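Local atomic coordinates of Mab-21 domain-containing protein (Tribolium castaneum, PDB entry 7LT2), a protein that senses cytoplasmic double-stranded RNA and in response makes the cyclic dinucleotide 2',3'-cGAMP from ATP and GTP in innate immunity. Residues 8-17 / 373-384. Sequence-based numbering, arbitrary orientation.
Sequences DINKRFISLP and KYIQGEDVMAEA
R12, near the end of the N-terminal helix 5-13, meets D379 with their CA atoms 4.4 Å apart, and from there the chain of 378-382 runs alongside 12-17, bringing L16 near M381 and P17 near A382. V380 N donates to R12 O (3.0 Å), and M381 N adds a weak bond to the same oxygen. The R12 side chain, bent at chi3 (-76°), turns its guanidinium over to the end of helix 368-375. There NH1 bonds Y374 O at 3.1 Å, on a lone pair, and E378 O at 2.9 Å, tilted from that carbonyl plane. Its NE and NH2 grip both carboxylate oxygens of D8 side-on, the shorter bond being NH2 to OD2 (2.7 Å), so three nitrogens fix the group's rotation. The guanidinium and Y374 ring planes are 16° apart, with NH2 oblique to the ring, near CD1 and CE1; the ring fits as a knob among D8, I9, R12 and F13, and a water joins its OH to D8 OD2. The F13 ring packs between Y374 CB and V380 CG2. M381, folded back at chi2 and chi3, sets CE 3.5 Å from L16 N. K11 NZ forms a long salt bridge with D379 OD2 (3.3 Å). I14, just beyond helix 5-13, touches helix 258-272. G377 ends helix 368-375 in a Schellman motif whose carbonyl Y374 O the arginine shares, and D379 OD1 accepts from M381 N (an Asx turn) and A382 N, together an Asx motif; these turns join the C-terminal part of this Mab-21 family nucleotidyltransferase to its N-terminal helix.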
# COMPACT_ATOMS: atom_id res chain seq x y z
N ASP A 8 -10.57 17.50 16.18
CA ASP A 8 -11.66 18.11 15.42
C ASP A 8 -11.27 18.31 13.95
O ASP A 8 -12.06 18.01 13.05
CB ASP A 8 -12.05 19.44 16.07
CG ASP A 8 -13.13 20.18 15.31
OD1 ASP A 8 -14.25 19.65 15.17
OD2 ASP A 8 -12.87 21.32 14.87
N ILE A 9 -10.05 18.81 13.70
CA ILE A 9 -9.55 18.94 12.33
C ILE A 9 -9.56 17.58 11.63
O ILE A 9 -10.01 17.45 10.49
CB ILE A 9 -8.14 19.56 12.34
CG1 ILE A 9 -8.19 21.01 12.83
CG2 ILE A 9 -7.50 19.46 10.95
CD1 ILE A 9 -6.83 21.63 13.00
N ASN A 10 -9.07 16.55 12.32
CA ASN A 10 -9.01 15.21 11.75
C ASN A 10 -10.40 14.70 11.39
O ASN A 10 -10.63 14.24 10.26
CB ASN A 10 -8.33 14.27 12.74
CG ASN A 10 -8.22 12.85 12.23
OD1 ASN A 10 -8.11 12.62 11.03
ND2 ASN A 10 -8.26 11.89 13.14
N LYS A 11 -11.35 14.81 12.32
CA LYS A 11 -12.71 14.31 12.08
C LYS A 11 -13.38 15.03 10.92
O LYS A 11 -14.07 14.40 10.11
CB LYS A 11 -13.55 14.46 13.35
CG LYS A 11 -14.97 13.97 13.21
CD LYS A 11 -15.76 14.18 14.49
CE LYS A 11 -17.18 13.66 14.34
NZ LYS A 11 -17.87 14.30 13.19
N ARG A 12 -13.19 16.34 10.81
CA ARG A 12 -13.98 17.10 9.85
C ARG A 12 -13.30 17.28 8.49
O ARG A 12 -13.99 17.55 7.51
CB ARG A 12 -14.33 18.47 10.43
CG ARG A 12 -15.39 18.41 11.52
CD ARG A 12 -16.03 19.78 11.72
NE ARG A 12 -15.17 20.68 12.46
CZ ARG A 12 -15.09 21.99 12.25
NH1 ARG A 12 -15.74 22.57 11.25
NH2 ARG A 12 -14.35 22.74 13.06
N PHE A 13 -11.98 17.13 8.41
CA PHE A 13 -11.29 17.44 7.16
C PHE A 13 -10.26 16.42 6.73
O PHE A 13 -9.66 16.59 5.66
CB PHE A 13 -10.62 18.83 7.26
CG PHE A 13 -11.62 19.95 7.26
CD1 PHE A 13 -12.23 20.35 8.44
CD2 PHE A 13 -11.98 20.56 6.08
CE1 PHE A 13 -13.17 21.35 8.43
CE2 PHE A 13 -12.92 21.57 6.07
CZ PHE A 13 -13.51 21.97 7.25
N ILE A 14 -10.04 15.34 7.49
CA ILE A 14 -8.96 14.43 7.16
C ILE A 14 -9.47 13.00 6.99
O ILE A 14 -9.28 12.39 5.94
CB ILE A 14 -7.85 14.50 8.22
CG1 ILE A 14 -7.21 15.89 8.23
CG2 ILE A 14 -6.77 13.45 7.92
CD1 ILE A 14 -5.98 15.99 9.09
N SER A 15 -10.13 12.47 8.02
CA SER A 15 -10.42 11.04 8.08
C SER A 15 -11.84 10.73 7.64
O SER A 15 -12.80 11.32 8.15
CB SER A 15 -10.20 10.49 9.49
OG SER A 15 -8.83 10.48 9.84
N LEU A 16 -11.98 9.78 6.71
CA LEU A 16 -13.29 9.24 6.39
C LEU A 16 -13.87 8.58 7.64
O LEU A 16 -13.16 7.87 8.36
CB LEU A 16 -13.18 8.21 5.26
CG LEU A 16 -14.50 7.72 4.66
CD1 LEU A 16 -15.15 8.80 3.81
CD2 LEU A 16 -14.32 6.44 3.85
N PRO A 17 -15.15 8.81 7.95
CA PRO A 17 -15.76 8.17 9.13
C PRO A 17 -15.60 6.66 9.08
O PRO A 17 -15.70 6.05 8.02
CB PRO A 17 -17.23 8.58 9.04
CG PRO A 17 -17.24 9.82 8.20
CD PRO A 17 -16.11 9.66 7.22
N LYS A 373 -14.51 26.81 5.44
CA LYS A 373 -15.50 25.83 5.87
C LYS A 373 -15.25 25.39 7.31
O LYS A 373 -16.20 25.12 8.06
CB LYS A 373 -15.49 24.62 4.94
CG LYS A 373 -15.69 24.98 3.47
CD LYS A 373 -15.85 23.74 2.61
CE LYS A 373 -16.07 24.12 1.15
NZ LYS A 373 -16.37 22.94 0.31
N TYR A 374 -13.98 25.29 7.70
CA TYR A 374 -13.62 24.96 9.07
C TYR A 374 -14.22 25.96 10.06
O TYR A 374 -14.87 25.57 11.03
CB TYR A 374 -12.10 24.90 9.18
CG TYR A 374 -11.51 24.75 10.56
CD1 TYR A 374 -11.62 23.56 11.27
CD2 TYR A 374 -10.78 25.79 11.13
CE1 TYR A 374 -11.06 23.42 12.53
CE2 TYR A 374 -10.22 25.66 12.39
CZ TYR A 374 -10.36 24.48 13.08
OH TYR A 374 -9.80 24.36 14.33
N ILE A 375 -14.01 27.25 9.81
CA ILE A 375 -14.52 28.27 10.71
C ILE A 375 -16.05 28.26 10.73
O ILE A 375 -16.67 28.46 11.78
CB ILE A 375 -13.97 29.66 10.32
CG1 ILE A 375 -12.46 29.69 10.48
CG2 ILE A 375 -14.62 30.76 11.14
CD1 ILE A 375 -11.99 29.42 11.88
N GLN A 376 -16.67 28.01 9.58
CA GLN A 376 -18.13 28.01 9.48
C GLN A 376 -18.77 26.74 10.03
O GLN A 376 -20.00 26.64 10.01
CB GLN A 376 -18.55 28.21 8.02
CG GLN A 376 -18.18 29.56 7.43
CD GLN A 376 -18.38 29.60 5.93
OE1 GLN A 376 -18.57 28.56 5.29
NE2 GLN A 376 -18.33 30.80 5.35
N GLY A 377 -17.99 25.78 10.52
CA GLY A 377 -18.53 24.61 11.17
C GLY A 377 -18.80 23.41 10.28
O GLY A 377 -19.41 22.44 10.75
N GLU A 378 -18.37 23.44 9.03
CA GLU A 378 -18.68 22.36 8.09
C GLU A 378 -17.83 21.12 8.36
O GLU A 378 -16.71 21.21 8.88
CB GLU A 378 -18.47 22.83 6.66
CG GLU A 378 -19.37 23.96 6.23
CD GLU A 378 -19.33 24.19 4.73
OE1 GLU A 378 -18.86 23.29 4.00
OE2 GLU A 378 -19.79 25.27 4.28
N ASP A 379 -18.37 19.97 7.97
CA ASP A 379 -17.69 18.67 8.02
C ASP A 379 -17.71 18.11 6.61
O ASP A 379 -18.76 17.69 6.11
CB ASP A 379 -18.40 17.72 9.01
CG ASP A 379 -17.71 16.36 9.14
OD1 ASP A 379 -16.93 15.96 8.24
OD2 ASP A 379 -17.95 15.68 10.15
N VAL A 380 -16.54 18.11 5.95
CA VAL A 380 -16.46 17.67 4.56
C VAL A 380 -16.17 16.18 4.45
O VAL A 380 -16.19 15.64 3.33
CB VAL A 380 -15.39 18.46 3.78
CG1 VAL A 380 -15.61 19.96 3.94
CG2 VAL A 380 -13.98 18.07 4.23
N MET A 381 -15.90 15.50 5.56
CA MET A 381 -15.65 14.07 5.51
C MET A 381 -16.89 13.24 5.78
O MET A 381 -16.93 12.07 5.37
CB MET A 381 -14.55 13.69 6.52
CG MET A 381 -13.21 14.36 6.26
SD MET A 381 -12.63 14.16 4.56
CE MET A 381 -12.59 12.38 4.44
N ALA A 382 -17.91 13.82 6.42
CA ALA A 382 -19.08 13.05 6.84
C ALA A 382 -19.76 12.35 5.66
O ALA A 382 -20.23 11.22 5.80
CB ALA A 382 -20.07 13.95 7.57
N GLU A 383 -19.83 13.01 4.51
CA GLU A 383 -20.48 12.44 3.33
C GLU A 383 -19.51 12.31 2.15
O GLU A 383 -19.93 12.32 0.99
CB GLU A 383 -21.71 13.26 2.93
CG GLU A 383 -22.74 13.43 4.05
CD GLU A 383 -23.30 12.11 4.56
OE1 GLU A 383 -23.30 11.11 3.81
OE2 GLU A 383 -23.74 12.07 5.73
N ALA A 384 -18.22 12.17 2.44
CA ALA A 384 -17.22 12.10 1.38
C ALA A 384 -17.33 10.82 0.56
O ALA A 384 -17.11 10.83 -0.65
CB ALA A 384 -15.82 12.23 1.98
O HOH W 1 -10.48 22.30 15.58